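Local coordinates for glutaredoxin related protein (Sulfolobus solfataricus, PDB 4MNN) that probably acts as an atypical protein disulfide oxidoreductase, exchanging thiols and disulfides through a pair of thioredoxin-like units, at residues K8-A13 with S77-S82; N25-F30 with V39-N44; A68-P73 with I116-L121; E94-V99 with Y122-I127. All coordinates share one frame; numbering follows the deposited sequence. Where two conformers were deposited one is given.

In the fold
Interactions 1 and 2 hold the N-terminal thioredoxin-like unit together: the first packs helix 4-11 on helix 71-83, the second closes helix 27-33 onto the outermost strand 38-41. Interaction 3, nearest the centre of the chain and the most buried, joins helix 71-83 to helix 114-127 and so couples the two thioredoxin-like units. Interaction 4 packs the C-terminal end of helix 114-127 against the end of helix 90-96. Interactions 1 and 4, their centres each about 14 Å from the centre of the chain, are apolar and partly buried. Interaction 2, farther out, adds glutamine-held polar groups, whereas interaction 3 places carboxylates and a water between its helices.

Interaction 1: residues K8-A13 with S77-S82; sequences KEYLNA and SLVRIS
The backbones of helix 4-11 and helix 71-83 come nearest at L11 and V79, whose CA atoms are 6.9 Å apart. Helix 71-83 is the last helix of the N-terminal thioredoxin-like unit, and helix 4-11, which precedes the first strand of that unit, lies along its flank. Two residues from each side make the contact, without a hydrogen bond between them. V79 points into the gap and puts CG2 between Y10 and L11. Its CG1 is anti to the backbone N (chi1 175°), which leaves CG2 anti to the carbonyl carbon and directed at the other helix. There V79 CG2 meets the Y10 ring at the edge, close to the ring plane, 4.3 Å from Y10 CD2, so the ring lies beside the valine rather than over it. L11 packs beside it: the side chains of L11 and L78 cross obliquely, with CD2 of L11 set 4.0 Å from CB of L78 and 4.1 Å from CD2 of L78. The same L11 CD2 also approaches V79 CG2 at 4.3 Å, so one methyl of L11 is shared by two successive residues of the helix. L78 also touches I21 of strand 19-24, which links the helix pair to the sheet. L11 is further enclosed by L75 and by Y36 of a loop. The shortest approach of all is to backbone rather than side chain: V79 CG2 rests 3.3 Å from the carbonyl O of Y10.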
loop_
_atom_site.group_PDB
_atom_site.type_symbol
_atom_site.label_atom_id
_atom_site.label_comp_id
_atom_site.label_asym_id
_atom_site.label_seq_id
_atom_site.Cartn_x
_atom_site.Cartn_y
_atom_site.Cartn_z
ATOM N N LYS A 8 -7.806 -15.524 5.216
ATOM C CA LYS A 8 -7.187 -16.659 5.886
ATOM C C LYS A 8 -6.147 -17.337 5.005
ATOM O O LYS A 8 -5.037 -17.683 5.448
ATOM C CB LYS A 8 -8.241 -17.699 6.282
ATOM C CG LYS A 8 -7.643 -18.893 7.046
ATOM C CD LYS A 8 -8.691 -19.932 7.430
ATOM C CE LYS A 8 -8.095 -20.945 8.422
ATOM N NZ LYS A 8 -9.130 -21.662 9.241
ATOM N N GLU A 9 -6.515 -17.570 3.754
ATOM C CA GLU A 9 -5.614 -18.271 2.874
ATOM C C GLU A 9 -4.296 -17.554 2.677
ATOM O O GLU A 9 -3.243 -18.196 2.544
ATOM C CB GLU A 9 -6.299 -18.551 1.547
ATOM C CG GLU A 9 -7.350 -19.660 1.678
ATOM C CD GLU A 9 -6.745 -20.984 2.122
ATOM O OE1 GLU A 9 -7.166 -21.517 3.171
ATOM O OE2 GLU A 9 -5.840 -21.487 1.423
ATOM N N TYR A 10 -4.342 -16.231 2.694
ATOM C CA TYR A 10 -3.111 -15.475 2.530
ATOM C C TYR A 10 -2.360 -15.249 3.818
ATOM O O TYR A 10 -1.144 -15.320 3.840
ATOM C CB TYR A 10 -3.387 -14.096 1.924
ATOM C CG TYR A 10 -3.480 -14.112 0.423
ATOM C CD1 TYR A 10 -4.622 -14.564 -0.215
ATOM C CD2 TYR A 10 -2.385 -13.717 -0.369
ATOM C CE1 TYR A 10 -4.692 -14.635 -1.608
ATOM C CE2 TYR A 10 -2.447 -13.782 -1.759
ATOM C CZ TYR A 10 -3.604 -14.245 -2.370
ATOM O OH TYR A 10 -3.662 -14.327 -3.748
ATOM N N LEU A 11 -3.091 -15.010 4.901
ATOM C CA LEU A 11 -2.440 -14.647 6.143
ATOM C C LEU A 11 -2.225 -15.679 7.221
ATOM O O LEU A 11 -1.326 -15.519 8.060
ATOM C CB LEU A 11 -3.176 -13.456 6.732
ATOM C CG LEU A 11 -3.358 -12.295 5.740
ATOM C CD1 LEU A 11 -3.959 -11.106 6.473
ATOM C CD2 LEU A 11 -2.013 -11.909 5.098
ATOM N N ASN A 12 -3.024 -16.733 7.208
ATOM C CA ASN A 12 -2.891 -17.732 8.253
ATOM C C ASN A 12 -1.466 -18.257 8.423
ATOM O O ASN A 12 -1.054 -18.496 9.539
ATOM C CB ASN A 12 -3.865 -18.902 8.032
ATOM C CG ASN A 12 -3.941 -19.822 9.244
ATOM O OD1 ASN A 12 -3.934 -19.356 10.394
ATOM N ND2 ASN A 12 -4.026 -21.126 8.998
ATOM N N ALA A 13 -0.713 -18.417 7.345
ATOM C CA ALA A 13 0.654 -18.936 7.468
ATOM C C ALA A 13 1.597 -17.898 8.086
ATOM O O ALA A 13 2.324 -18.183 9.062
ATOM C CB ALA A 13 1.179 -19.360 6.103
ATOM N N SER A 77 1.288 -8.097 -0.547
ATOM C CA SER A 77 2.381 -7.346 0.025
ATOM C C SER A 77 2.609 -7.772 1.449
ATOM O O SER A 77 3.739 -7.791 1.921
ATOM C CB SER A 77 2.143 -5.823 -0.011
ATOM O OG SER A 77 1.108 -5.403 0.880
ATOM N N LEU A 78 1.536 -8.077 2.176
ATOM C CA LEU A 78 1.720 -8.500 3.567
ATOM C C LEU A 78 2.582 -9.770 3.638
ATOM O O LEU A 78 3.488 -9.895 4.474
ATOM C CB LEU A 78 0.350 -8.786 4.187
ATOM C CG LEU A 78 -0.339 -7.679 5.029
ATOM C CD1 LEU A 78 0.109 -6.318 4.683
ATOM C CD2 LEU A 78 -1.852 -7.841 4.955
ATOM N N VAL A 79 2.258 -10.728 2.780
ATOM C CA VAL A 79 3.002 -11.987 2.771
ATOM C C VAL A 79 4.456 -11.759 2.359
ATOM O O VAL A 79 5.366 -12.310 2.967
ATOM C CB VAL A 79 2.320 -12.982 1.808
ATOM C CG1 VAL A 79 3.158 -14.286 1.685
ATOM C CG2 VAL A 79 0.896 -13.261 2.300
ATOM N N ARG A 80 4.680 -10.953 1.319
ATOM C CA ARG A 80 6.050 -10.705 0.852
ATOM C C ARG A 80 6.885 -10.013 1.919
ATOM O O ARG A 80 8.030 -10.394 2.171
ATOM C CB ARG A 80 6.051 -9.863 -0.432
ATOM C CG ARG A 80 5.459 -10.528 -1.667
ATOM C CD ARG A 80 6.141 -9.986 -2.958
ATOM N NE ARG A 80 5.697 -10.761 -4.110
ATOM C CZ ARG A 80 4.683 -10.422 -4.902
ATOM N NH1 ARG A 80 4.001 -9.291 -4.681
ATOM N NH2 ARG A 80 4.311 -11.246 -5.881
ATOM N N ILE A 81 6.302 -9.002 2.558
ATOM C CA ILE A 81 7.009 -8.279 3.597
ATOM C C ILE A 81 7.286 -9.207 4.809
ATOM O O ILE A 81 8.397 -9.210 5.353
ATOM C CB ILE A 81 6.189 -7.034 4.033
ATOM C CG1 ILE A 81 6.224 -5.989 2.920
ATOM C CG2 ILE A 81 6.761 -6.404 5.310
ATOM C CD1 ILE A 81 5.109 -4.940 3.053
ATOM N N SER A 82 6.298 -10.004 5.200
ATOM C CA SER A 82 6.474 -10.876 6.356
ATOM C C SER A 82 7.532 -11.966 6.135
ATOM O O SER A 82 8.196 -12.389 7.084
ATOM C CB SER A 82 5.142 -11.518 6.736
ATOM O OG SER A 82 5.271 -12.231 7.953
#

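Interaction 2: residues N25-F30 with V39-N44; sequences NGDSLF and VETLNN
F30 meets V39 through its CB and backbone rather than through its ring. One face of that ring is covered by L29 CD2, 4.0 Å above the plane and offset toward the rim; the ring of F33 meets it with the planes at about 55°, and F30 also touches V50 of strand 49-54. The second flat group, the D27 carboxylate, presents OD1 to CG2 of T41 at 3.8 Å, the two side chains crossing at about a right angle. T41 keeps CG2 anti to its backbone N, which carries the methyl out to D27, while OG1 lies beside that N. Both polar ends have a common partner: Q23 of strand 19-24 hydrogen-bonds through NE2 to D27 OD1 and to T41 OG1, and through OE1 to G26 N. One amide therefore ties the first turn of helix 27-33 to strand 38-41 at the exposed end of the contact. Deeper in, V39 points at the helix, with CG1 4.3 Å from F30 CB and CG2 3.9 Å from F30 O. At the helix start G26 occupies the N-cap position, and its O accepts from L29 N at 3.1 Å and from F30 N at 3.1 Å. N25 ND2 bonds to the O of C45, the disulfide partner of C24. Strand 19-24, helix 27-33 and strand 38-41 form the opening beta-alpha-beta crossover of a thioredoxin fold, and the contact packs the crossover helix against its second strand, the outermost of the sheet.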
loop_
_atom_site.group_PDB
_atom_site.type_symbol
_atom_site.label_atom_id
_atom_site.label_comp_id
_atom_site.label_asym_id
_atom_site.label_seq_id
_atom_site.Cartn_x
_atom_site.Cartn_y
_atom_site.Cartn_z
ATOM N N ASN A 25 -10.924 3.644 10.510
ATOM C CA ASN A 25 -12.100 3.759 9.680
ATOM C C ASN A 25 -12.308 2.597 8.706
ATOM O O ASN A 25 -13.017 2.724 7.723
ATOM C CB ASN A 25 -12.100 5.116 8.960
ATOM C CG ASN A 25 -12.172 6.310 9.939
ATOM O OD1 ASN A 25 -12.063 6.148 11.171
ATOM N ND2 ASN A 25 -12.343 7.519 9.388
ATOM N N GLY A 26 -11.683 1.462 8.990
ATOM C CA GLY A 26 -11.906 0.303 8.147
ATOM C C GLY A 26 -12.068 -0.858 9.100
ATOM O O GLY A 26 -11.709 -1.988 8.774
ATOM N N ASP A 27 -12.667 -0.578 10.267
ATOM C CA ASP A 27 -12.780 -1.587 11.328
ATOM C C ASP A 27 -13.403 -2.907 10.923
ATOM O O ASP A 27 -12.884 -3.953 11.275
ATOM C CB ASP A 27 -13.605 -1.078 12.539
ATOM C CG ASP A 27 -12.979 0.113 13.256
ATOM O OD1 ASP A 27 -11.898 0.583 12.837
ATOM O OD2 ASP A 27 -13.589 0.585 14.260
ATOM N N SER A 28 -14.523 -2.870 10.199
ATOM C CA SER A 28 -15.202 -4.125 9.902
ATOM C C SER A 28 -14.410 -5.037 9.000
ATOM O O SER A 28 -14.640 -6.248 8.987
ATOM C CB SER A 28 -16.610 -3.856 9.343
ATOM O OG SER A 28 -16.530 -3.088 8.171
ATOM N N LEU A 29 -13.461 -4.475 8.255
ATOM C CA LEU A 29 -12.618 -5.291 7.390
ATOM C C LEU A 29 -11.436 -5.848 8.195
ATOM O O LEU A 29 -11.183 -7.074 8.234
ATOM C CB LEU A 29 -12.076 -4.471 6.207
ATOM C CG LEU A 29 -10.985 -5.200 5.379
ATOM C CD1 LEU A 29 -11.616 -6.342 4.546
ATOM C CD2 LEU A 29 -10.313 -4.182 4.415
ATOM N N PHE A 30 -10.726 -4.946 8.859
ATOM C CA PHE A 30 -9.541 -5.341 9.592
ATOM C C PHE A 30 -9.732 -6.158 10.861
ATOM O O PHE A 30 -8.786 -6.793 11.337
ATOM C CB PHE A 30 -8.721 -4.085 9.836
ATOM C CG PHE A 30 -8.085 -3.572 8.594
ATOM C CD1 PHE A 30 -8.479 -2.365 8.035
ATOM C CD2 PHE A 30 -7.127 -4.363 7.924
ATOM C CE1 PHE A 30 -7.938 -1.926 6.786
ATOM C CE2 PHE A 30 -6.597 -3.940 6.707
ATOM C CZ PHE A 30 -6.997 -2.735 6.137
ATOM N N VAL A 39 -3.110 -5.970 14.734
ATOM C CA VAL A 39 -3.828 -4.834 14.161
ATOM C C VAL A 39 -3.995 -3.753 15.248
ATOM O O VAL A 39 -4.514 -4.038 16.318
ATOM C CB VAL A 39 -5.239 -5.248 13.661
ATOM C CG1 VAL A 39 -5.973 -4.033 13.100
ATOM C CG2 VAL A 39 -5.124 -6.331 12.567
ATOM N N GLU A 40 -3.529 -2.541 14.976
ATOM C CA GLU A 40 -3.686 -1.411 15.889
ATOM C C GLU A 40 -4.686 -0.478 15.245
ATOM O O GLU A 40 -4.586 -0.201 14.054
ATOM C CB GLU A 40 -2.366 -0.658 16.043
ATOM C CG GLU A 40 -1.286 -1.443 16.733
ATOM C CD GLU A 40 0.029 -0.686 16.734
ATOM O OE1 GLU A 40 0.010 0.570 16.644
ATOM O OE2 GLU A 40 1.068 -1.349 16.842
ATOM N N THR A 41 -5.659 0.005 16.007
ATOM C CA THR A 41 -6.652 0.891 15.447
ATOM C C THR A 41 -6.337 2.288 15.934
ATOM O O THR A 41 -6.288 2.541 17.136
ATOM C CB THR A 41 -8.102 0.458 15.849
ATOM O OG1 THR A 41 -8.403 -0.813 15.230
ATOM C CG2 THR A 41 -9.141 1.494 15.360
ATOM N N LEU A 42 -6.107 3.187 14.990
ATOM C CA LEU A 42 -5.738 4.563 15.303
ATOM C C LEU A 42 -6.996 5.352 15.618
ATOM O O LEU A 42 -8.105 4.963 15.226
ATOM C CB LEU A 42 -5.026 5.203 14.109
ATOM C CG LEU A 42 -3.778 4.490 13.586
ATOM C CD1 LEU A 42 -3.271 5.198 12.347
ATOM C CD2 LEU A 42 -2.716 4.433 14.638
ATOM N N ASN A 43 -6.802 6.472 16.306
ATOM C CA ASN A 43 -7.901 7.333 16.700
ATOM C C ASN A 43 -7.950 8.657 15.949
ATOM O O ASN A 43 -6.951 9.110 15.384
ATOM C CB ASN A 43 -7.811 7.667 18.203
ATOM C CG ASN A 43 -7.792 6.435 19.085
ATOM O OD1 ASN A 43 -8.717 5.639 19.063
ATOM N ND2 ASN A 43 -6.739 6.277 19.871
ATOM N N ASN A 44 -9.144 9.249 15.963
ATOM C CA ASN A 44 -9.443 10.556 15.397
ATOM C C ASN A 44 -9.184 10.754 13.902
ATOM O O ASN A 44 -8.662 11.801 13.497
ATOM C CB ASN A 44 -8.680 11.628 16.213
ATOM C CG ASN A 44 -8.954 11.536 17.715
ATOM O OD1 ASN A 44 -10.108 11.573 18.146
ATOM N ND2 ASN A 44 -7.879 11.415 18.527
#

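Interaction 3: residues A68-P73 with I116-L121; sequences ANELWP and ITAEFL
P73 and E119 bring helix 71-83 and helix 114-127 closest together, with CA atoms 5.4 Å apart. The compact part of the contact lies on the buried side. There P73 points toward helix 114-127 and also touches P115, while E70 folds back beside it: CG lies anti to the carbonyl carbon and the chain bends at chi2 (-63°), which brings OE1 to 3.7 Å from the methyl CB of A118. The small A118 side chain, backed by L105 of strand 101-107, lets the carboxylate come in against the helix. E70 also touches C114 of the C111-C114 disulfide, a CxxC pair at a helix start as in thioredoxins, and V107 of the same strand as L105. The looser side is formed by W72 and the end of E119. W72 is exposed, and its CH2 approaches E119 OE1 only to 4.4 Å, obliquely to the ring. E119 has CG anti to its backbone N and bends at chi2 (138°), so that OE2 lies alongside helix 71-83, 4.1 Å from P73 CA. A water links the two, donating to P73 O at 2.7 Å and to E119 OE2 at 2.7 Å. The same OE2 makes a salt bridge with R80 NH1, nearly two turns beyond P73 on the same helix, and a weak hydrogen bond with N76 ND2. The two thioredoxin-like units are thus joined here by a carboxylate oxygen with a salt bridge, a water and a weak hydrogen bond, and the positive charge of R80 would probably favour the ionised form of E119.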
loop_
_atom_site.group_PDB
_atom_site.type_symbol
_atom_site.label_atom_id
_atom_site.label_comp_id
_atom_site.label_asym_id
_atom_site.label_seq_id
_atom_site.Cartn_x
_atom_site.Cartn_y
_atom_site.Cartn_z
ATOM N N ALA A 68 -11.900 -4.219 -3.252
ATOM C CA ALA A 68 -12.082 -4.416 -4.702
ATOM C C ALA A 68 -10.784 -4.945 -5.313
ATOM O O ALA A 68 -10.148 -5.820 -4.714
ATOM C CB ALA A 68 -12.530 -3.117 -5.399
ATOM N N ASN A 69 -10.353 -4.438 -6.466
ATOM C CA ASN A 69 -9.132 -5.011 -7.052
ATOM C C ASN A 69 -7.795 -4.653 -6.369
ATOM O O ASN A 69 -6.719 -5.135 -6.775
ATOM C CB ASN A 69 -9.099 -4.783 -8.594
ATOM C CG ASN A 69 -8.714 -3.364 -9.008
ATOM O OD1 ASN A 69 -8.637 -3.054 -10.213
ATOM N ND2 ASN A 69 -8.489 -2.503 -8.041
ATOM N N GLU A 70 -7.859 -3.838 -5.315
ATOM C CA GLU A 70 -6.642 -3.481 -4.567
ATOM C C GLU A 70 -6.417 -4.449 -3.400
ATOM O O GLU A 70 -5.349 -4.479 -2.772
ATOM C CB GLU A 70 -6.740 -2.038 -4.032
ATOM C CG GLU A 70 -6.686 -0.982 -5.145
ATOM C CD GLU A 70 -5.347 -0.972 -5.918
ATOM O OE1 GLU A 70 -4.309 -1.397 -5.371
ATOM O OE2 GLU A 70 -5.316 -0.498 -7.089
ATOM N N LEU A 71 -7.408 -5.281 -3.101
ATOM C CA LEU A 71 -7.217 -6.195 -1.980
ATOM C C LEU A 71 -6.158 -7.276 -2.255
ATOM O O LEU A 71 -5.360 -7.604 -1.376
ATOM C CB LEU A 71 -8.548 -6.883 -1.601
ATOM C CG LEU A 71 -8.413 -7.879 -0.429
ATOM C CD1 LEU A 71 -8.022 -7.131 0.850
ATOM C CD2 LEU A 71 -9.747 -8.602 -0.205
ATOM N N TRP A 72 -6.162 -7.838 -3.459
ATOM C CA TRP A 72 -5.230 -8.901 -3.774
ATOM C C TRP A 72 -3.780 -8.429 -3.643
ATOM O O TRP A 72 -2.959 -9.109 -2.993
ATOM C CB TRP A 72 -5.556 -9.445 -5.170
ATOM C CG TRP A 72 -4.581 -10.455 -5.697
ATOM C CD1 TRP A 72 -4.100 -11.567 -5.050
ATOM C CD2 TRP A 72 -3.967 -10.441 -6.987
ATOM N NE1 TRP A 72 -3.215 -12.244 -5.867
ATOM C CE2 TRP A 72 -3.117 -11.574 -7.062
ATOM C CE3 TRP A 72 -4.053 -9.582 -8.096
ATOM C CZ2 TRP A 72 -2.352 -11.866 -8.195
ATOM C CZ3 TRP A 72 -3.287 -9.877 -9.228
ATOM C CH2 TRP A 72 -2.452 -11.014 -9.263
ATOM N N PRO A 73 -3.432 -7.283 -4.265
ATOM C CA PRO A 73 -2.060 -6.767 -4.168
ATOM C C PRO A 73 -1.719 -6.458 -2.707
ATOM O O PRO A 73 -0.611 -6.684 -2.261
ATOM C CB PRO A 73 -2.087 -5.488 -4.992
ATOM C CG PRO A 73 -3.189 -5.690 -5.933
ATOM C CD PRO A 73 -4.228 -6.512 -5.237
ATOM N N ILE A 116 -1.516 -3.435 -10.702
ATOM C CA ILE A 116 -0.221 -3.824 -11.238
ATOM C C ILE A 116 0.829 -2.826 -10.711
ATOM O O ILE A 116 1.917 -3.213 -10.274
ATOM C CB ILE A 116 -0.254 -3.805 -12.791
ATOM C CG1 ILE A 116 -1.536 -4.505 -13.284
ATOM C CG2 ILE A 116 0.991 -4.457 -13.346
ATOM C CD1 ILE A 116 -1.740 -4.513 -14.795
ATOM N N THR A 117 0.491 -1.538 -10.724
ATOM C CA THR A 117 1.433 -0.519 -10.244
ATOM C C THR A 117 1.639 -0.574 -8.743
ATOM O O THR A 117 2.756 -0.417 -8.272
ATOM C CB THR A 117 0.976 0.868 -10.675
ATOM O OG1 THR A 117 0.790 0.842 -12.097
ATOM C CG2 THR A 117 2.079 1.932 -10.363
ATOM N N ALA A 118 0.561 -0.766 -7.986
ATOM C CA ALA A 118 0.707 -0.892 -6.541
ATOM C C ALA A 118 1.616 -2.071 -6.193
ATOM O O ALA A 118 2.489 -1.966 -5.333
ATOM C CB ALA A 118 -0.623 -1.091 -5.896
ATOM N N GLU A 119 1.406 -3.220 -6.837
ATOM C CA GLU A 119 2.236 -4.388 -6.508
ATOM C C GLU A 119 3.719 -4.132 -6.717
ATOM O O GLU A 119 4.572 -4.527 -5.913
ATOM C CB GLU A 119 1.779 -5.562 -7.359
ATOM C CG GLU A 119 2.446 -6.881 -6.983
ATOM C CD GLU A 119 1.443 -8.028 -6.981
ATOM O OE1 GLU A 119 0.941 -8.409 -8.072
ATOM O OE2 GLU A 119 1.155 -8.540 -5.881
ATOM N N PHE A 120 4.019 -3.451 -7.814
ATOM C CA PHE A 120 5.379 -3.104 -8.191
ATOM C C PHE A 120 5.952 -2.152 -7.122
ATOM O O PHE A 120 7.023 -2.405 -6.562
ATOM C CB PHE A 120 5.360 -2.435 -9.576
ATOM C CG PHE A 120 6.709 -1.959 -10.043
ATOM C CD1 PHE A 120 7.628 -2.853 -10.584
ATOM C CD2 PHE A 120 7.048 -0.610 -9.965
ATOM C CE1 PHE A 120 8.884 -2.411 -11.053
ATOM C CE2 PHE A 120 8.287 -0.150 -10.421
ATOM C CZ PHE A 120 9.209 -1.055 -10.971
ATOM N N LEU A 121 5.205 -1.105 -6.777
ATOM C CA LEU A 121 5.715 -0.162 -5.776
ATOM C C LEU A 121 5.791 -0.744 -4.371
ATOM O O LEU A 121 6.686 -0.376 -3.613
ATOM C CB LEU A 121 4.887 1.135 -5.793
ATOM C CG LEU A 121 5.077 1.927 -7.087
ATOM C CD1 LEU A 121 4.131 3.169 -7.081
ATOM C CD2 LEU A 121 6.569 2.395 -7.220
HETATM O O HOH W 1 1.564 -6.869 -3.855
#

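Interaction 4: residues E94-V99 with Y122-I127; sequences ELAKQV and YQVSQI
V124 and I127, about one turn apart on helix 114-127, carry the contact with A96 and K97 of the helix 90-96 end and the turn after it. At the start of the segment, Y122 faces the other way, its ring stacked on Y60 of strand 57-63. Its O accepts from S125 OG at 2.8 Å and from Q126 N, both arriving on the same face of the carbonyl plane. V124 comes next: it straddles A96 with both methyls, CG2 4.1 Å and CG1 4.2 Å from A96 CB. S125 keeps to the sheet side, and Q126 anchors NE2 on the O of V85. I127 closes the contact. Its CD1 lies 4.3 Å from A96 CB, while its side chain crosses the extended K97 chain at about a right angle, CG2, anti to the backbone N, doing the touching. I127 CG2 approaches K97 CG at 3.4 Å, tighter than usual, and K97 CE at 3.6 Å. Beyond it K97 NZ forms a long salt bridge of 3.8 Å to E94 OE2. Contact with I127 is thus left to the methylenes of K97, while the ammonium pairs, at long range, with E94 of its own segment, so the union between the two segments is purely apolar.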
loop_
_atom_site.group_PDB
_atom_site.type_symbol
_atom_site.label_atom_id
_atom_site.label_comp_id
_atom_site.label_asym_id
_atom_site.label_seq_id
_atom_site.Cartn_x
_atom_site.Cartn_y
_atom_site.Cartn_z
ATOM N N GLU A 94 18.149 -3.446 -8.570
ATOM C CA GLU A 94 19.251 -2.498 -8.536
ATOM C C GLU A 94 18.787 -1.105 -8.850
ATOM O O GLU A 94 19.217 -0.128 -8.219
ATOM C CB GLU A 94 20.329 -2.876 -9.559
ATOM C CG GLU A 94 21.207 -3.994 -9.088
ATOM C CD GLU A 94 21.853 -3.654 -7.744
ATOM O OE1 GLU A 94 22.789 -2.815 -7.720
ATOM O OE2 GLU A 94 21.405 -4.222 -6.722
ATOM N N LEU A 95 17.933 -1.014 -9.864
ATOM C CA LEU A 95 17.398 0.263 -10.308
ATOM C C LEU A 95 16.506 0.874 -9.247
ATOM O O LEU A 95 16.582 2.084 -8.981
ATOM C CB LEU A 95 16.586 0.077 -11.598
ATOM C CG LEU A 95 16.201 1.372 -12.316
ATOM C CD1 LEU A 95 17.488 1.998 -12.848
ATOM C CD2 LEU A 95 15.238 1.104 -13.490
ATOM N N ALA A 96 15.645 0.045 -8.655
ATOM C CA ALA A 96 14.735 0.533 -7.614
ATOM C C ALA A 96 15.467 1.094 -6.410
ATOM O O ALA A 96 14.965 2.004 -5.769
ATOM C CB ALA A 96 13.793 -0.583 -7.154
ATOM N N LYS A 97 16.641 0.540 -6.083
ATOM C CA LYS A 97 17.428 1.001 -4.933
ATOM C C LYS A 97 18.010 2.409 -5.088
ATOM O O LYS A 97 18.505 2.993 -4.099
ATOM C CB LYS A 97 18.599 0.034 -4.671
ATOM C CG LYS A 97 18.165 -1.352 -4.238
ATOM C CD LYS A 97 19.381 -2.252 -4.034
ATOM C CE LYS A 97 18.992 -3.562 -3.400
ATOM N NZ LYS A 97 20.212 -4.406 -3.105
ATOM N N GLN A 98 17.957 2.942 -6.314
ATOM C CA GLN A 98 18.509 4.251 -6.605
ATOM C C GLN A 98 17.563 5.369 -6.258
ATOM O O GLN A 98 17.970 6.511 -6.056
ATOM C CB GLN A 98 18.852 4.369 -8.086
ATOM C CG GLN A 98 19.959 3.444 -8.508
ATOM C CD GLN A 98 21.071 3.392 -7.498
ATOM O OE1 GLN A 98 21.723 4.411 -7.188
ATOM N NE2 GLN A 98 21.306 2.208 -6.967
ATOM N N VAL A 99 16.282 5.051 -6.231
ATOM C CA VAL A 99 15.305 6.079 -5.955
ATOM C C VAL A 99 15.391 6.578 -4.514
ATOM O O VAL A 99 15.809 5.851 -3.598
ATOM C CB VAL A 99 13.878 5.555 -6.303
ATOM C CG1 VAL A 99 12.857 6.675 -6.215
ATOM C CG2 VAL A 99 13.883 5.014 -7.746
ATOM N N TYR A 122 4.893 -1.673 -4.025
ATOM C CA TYR A 122 4.953 -2.299 -2.687
ATOM C C TYR A 122 6.294 -3.005 -2.583
ATOM O O TYR A 122 6.930 -3.003 -1.522
ATOM C CB TYR A 122 3.852 -3.333 -2.493
ATOM C CG TYR A 122 2.476 -2.747 -2.303
ATOM C CD1 TYR A 122 1.340 -3.420 -2.786
ATOM C CD2 TYR A 122 2.300 -1.534 -1.609
ATOM C CE1 TYR A 122 0.046 -2.905 -2.578
ATOM C CE2 TYR A 122 1.003 -0.996 -1.392
ATOM C CZ TYR A 122 -0.111 -1.701 -1.878
ATOM O OH TYR A 122 -1.383 -1.245 -1.634
ATOM N N GLN A 123 6.735 -3.605 -3.684
ATOM C CA GLN A 123 8.018 -4.303 -3.653
ATOM C C GLN A 123 9.174 -3.316 -3.592
ATOM O O GLN A 123 10.167 -3.580 -2.935
ATOM C CB GLN A 123 8.128 -5.236 -4.843
ATOM C CG GLN A 123 7.148 -6.403 -4.678
ATOM C CD GLN A 123 7.141 -7.309 -5.861
ATOM O OE1 GLN A 123 6.365 -7.124 -6.794
ATOM N NE2 GLN A 123 8.024 -8.299 -5.844
ATOM N N VAL A 124 9.046 -2.186 -4.278
ATOM C CA VAL A 124 10.079 -1.166 -4.199
ATOM C C VAL A 124 10.210 -0.664 -2.731
ATOM O O VAL A 124 11.330 -0.452 -2.223
ATOM C CB VAL A 124 9.742 0.014 -5.138
ATOM C CG1 VAL A 124 10.726 1.144 -4.930
ATOM C CG2 VAL A 124 9.739 -0.451 -6.594
ATOM N N SER A 125 9.090 -0.497 -2.026
ATOM C CA SER A 125 9.152 -0.013 -0.629
ATOM C C SER A 125 9.859 -1.020 0.285
ATOM O O SER A 125 10.434 -0.650 1.314
ATOM C CB SER A 125 7.732 0.289 -0.087
ATOM O OG SER A 125 7.007 -0.875 0.314
ATOM N N GLN A 126 9.813 -2.290 -0.106
ATOM C CA GLN A 126 10.492 -3.366 0.641
ATOM C C GLN A 126 12.003 -3.304 0.461
ATOM O O GLN A 126 12.771 -3.512 1.417
ATOM C CB GLN A 126 10.058 -4.719 0.103
ATOM C CG GLN A 126 9.069 -5.471 0.900
ATOM C CD GLN A 126 8.772 -6.817 0.248
ATOM O OE1 GLN A 126 7.946 -6.909 -0.641
ATOM N NE2 GLN A 126 9.477 -7.845 0.666
ATOM N N ILE A 127 12.423 -3.067 -0.784
ATOM C CA ILE A 127 13.829 -3.019 -1.171
ATOM C C ILE A 127 14.544 -1.754 -0.783
ATOM O O ILE A 127 15.743 -1.771 -0.541
ATOM C CB ILE A 127 14.000 -3.061 -2.722
ATOM C CG1 ILE A 127 13.359 -4.301 -3.314
ATOM C CG2 ILE A 127 15.471 -2.999 -3.092
ATOM C CD1 ILE A 127 13.206 -4.174 -4.797
#